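Local atomic coordinates of putative esterase MT1895 (Mycobacterium tuberculosis, PDB entry 3S4K), a protein that probably hydrolyses acyl-CoA thioesters, as a PaaI-family hotdog-fold thioesterase that may act on 1,4-dihydroxy-2-naphthoyl-CoA. Residues T30-D35 with A67-F72. Residues are numbered along the deposited sequence; the frame is centred on the assembly and turned at random.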
loop_
_atom_site.group_PDB
_atom_site.type_symbol
_atom_site.label_atom_id
_atom_site.label_comp_id
_atom_site.label_asym_id
_atom_site.label_seq_id
_atom_site.Cartn_x
_atom_site.Cartn_y
_atom_site.Cartn_z
ATOM N N THR A 30 0.273 19.705 0.335
ATOM C CA THR A 30 0.288 21.045 0.931
ATOM C C THR A 30 1.693 21.588 1.179
ATOM O O THR A 30 1.889 22.811 1.229
ATOM C CB THR A 30 -0.487 21.076 2.257
ATOM O OG1 THR A 30 0.015 20.084 3.176
ATOM C CG2 THR A 30 -1.943 20.850 2.002
ATOM N N GLU A 31 2.654 20.687 1.398
ATOM C CA GLU A 31 4.068 21.069 1.587
ATOM C C GLU A 31 4.968 20.071 0.902
ATOM O O GLU A 31 4.712 18.857 0.918
ATOM C CB GLU A 31 4.511 21.105 3.054
ATOM C CG GLU A 31 3.559 21.780 4.015
ATOM C CD GLU A 31 4.096 21.850 5.443
ATOM O OE1 GLU A 31 5.202 21.344 5.726
ATOM O OE2 GLU A 31 3.387 22.436 6.292
ATOM N N LEU A 32 6.033 20.583 0.307
ATOM C CA LEU A 32 7.035 19.740 -0.341
ATOM C C LEU A 32 8.393 20.445 -0.342
ATOM O O LEU A 32 8.532 21.546 -0.880
ATOM C CB LEU A 32 6.565 19.378 -1.753
ATOM C CG LEU A 32 7.549 18.552 -2.587
ATOM C CD1 LEU A 32 7.933 17.265 -1.859
ATOM C CD2 LEU A 32 6.916 18.263 -3.936
ATOM N N GLY A 33 9.388 19.810 0.280
ATOM C CA GLY A 33 10.741 20.316 0.287
ATOM C C GLY A 33 11.743 19.250 0.700
ATOM O O GLY A 33 11.373 18.109 0.955
ATOM N N PRO A 34 13.015 19.636 0.817
ATOM C CA PRO A 34 14.072 18.681 1.164
ATOM C C PRO A 34 13.909 17.999 2.515
ATOM O O PRO A 34 14.433 16.895 2.706
ATOM C CB PRO A 34 15.347 19.532 1.172
ATOM C CG PRO A 34 15.004 20.828 0.627
ATOM C CD PRO A 34 13.542 20.957 0.432
ATOM N N ASP A 35 13.223 18.643 3.462
ATOM C CA ASP A 35 13.106 18.038 4.789
ATOM C C ASP A 35 11.810 17.303 5.016
ATOM O O ASP A 35 11.620 16.723 6.090
ATOM C CB ASP A 35 13.308 19.076 5.878
ATOM C CG ASP A 35 14.743 19.569 5.936
ATOM O OD1 ASP A 35 15.671 18.832 5.523
ATOM O OD2 ASP A 35 14.933 20.701 6.376
ATOM N N ALA A 67 6.257 10.046 0.935
ATOM C CA ALA A 67 7.667 9.687 1.089
ATOM C C ALA A 67 8.476 9.839 -0.203
ATOM O O ALA A 67 9.590 10.388 -0.195
ATOM C CB ALA A 67 7.784 8.248 1.611
ATOM N N SER A 68 7.951 9.317 -1.312
ATOM C CA SER A 68 8.689 9.386 -2.569
ATOM C C SER A 68 8.881 10.820 -3.028
ATOM O O SER A 68 9.943 11.149 -3.543
ATOM C CB SER A 68 8.019 8.566 -3.679
ATOM O OG SER A 68 7.735 7.256 -3.238
ATOM N N MET A 69 7.882 11.696 -2.821
ATOM C CA MET A 69 8.018 13.080 -3.273
ATOM C C MET A 69 9.029 13.834 -2.392
ATOM O O MET A 69 9.865 14.591 -2.906
ATOM C CB MET A 69 6.661 13.797 -3.312
ATOM C CG MET A 69 5.695 13.208 -4.341
ATOM S SD MET A 69 6.280 13.306 -6.056
ATOM C CE MET A 69 6.646 15.014 -6.085
ATOM N N ALA A 70 8.991 13.586 -1.081
ATOM C CA ALA A 70 9.990 14.153 -0.165
ATOM C C ALA A 70 11.397 13.701 -0.603
ATOM O O ALA A 70 12.360 14.497 -0.651
ATOM C CB ALA A 70 9.709 13.727 1.290
ATOM N N ALA A 71 11.510 12.418 -0.925
ATOM C CA ALA A 71 12.804 11.830 -1.290
ATOM C C ALA A 71 13.348 12.443 -2.571
ATOM O O ALA A 71 14.528 12.762 -2.670
ATOM C CB ALA A 71 12.687 10.311 -1.397
ATOM N N PHE A 72 12.472 12.640 -3.547
ATOM C CA PHE A 72 12.881 13.265 -4.789
ATOM C C PHE A 72 13.306 14.715 -4.548
ATOM O O PHE A 72 14.308 15.172 -5.085
ATOM C CB PHE A 72 11.746 13.214 -5.777
ATOM C CG PHE A 72 12.105 13.754 -7.110
ATOM C CD1 PHE A 72 12.616 12.919 -8.096
ATOM C CD2 PHE A 72 11.921 15.105 -7.399
ATOM C CE1 PHE A 72 12.942 13.419 -9.362
ATOM C CE2 PHE A 72 12.249 15.612 -8.658
ATOM C CZ PHE A 72 12.770 14.772 -9.636
#
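In the hotdog fold a curved antiparallel sheet wraps around one long helix, and here the edge hairpin of that sheet reaches the helix through Leu32 and Met69. Strand 28-33 pairs with strand 36-43 at one margin of the sheet, while helix 56-75 runs through its concave side. The local strand axis (31-33) and helix axis (67-72) come within 7.6 Å of each other at an angle of 38°, and the contact buries a modest 171 Å². Leu32 carries most of the strand's share. With its CG anti to the backbone N (chi1 177°), the side chain brings its branched end nearer the helix, where its two methyls meet different parts of it. CD1 lies against the helix backbone, 3.5 Å from Met69 O and 3.9 Å from Ala70 N, a van der Waals contact with the peptide unit joining those residues, and it also touches Met69 CB (4.0 Å). CD2 meets the end of the Met69 side chain, a thioether bent at both chi2 and chi3 that presents its terminal methyl, CE, to the leucine. Further along, Gly33 and Ala70 form the nearest CA pair, 6.2 Å apart, and Gly33 O lies 4.1 Å from Ala70 O without any bond between them. Ala70 also packs on Ala37 of strand 36-43 and on Trp118 of strand 115-123, so the small residue lies buried against the sheet, whereas Leu32 sits at the exposed margin of the contact. At the beginning of the segment, Thr30 and Glu31 both face Arg38 in a classic beta bulge, and Glu31 also forms a salt bridge with Arg38. Van der Waals packing thus joins the edge strand to the helix, the closest approach between side chains being Leu32 CD2 to Met69 CE at 3.9 Å.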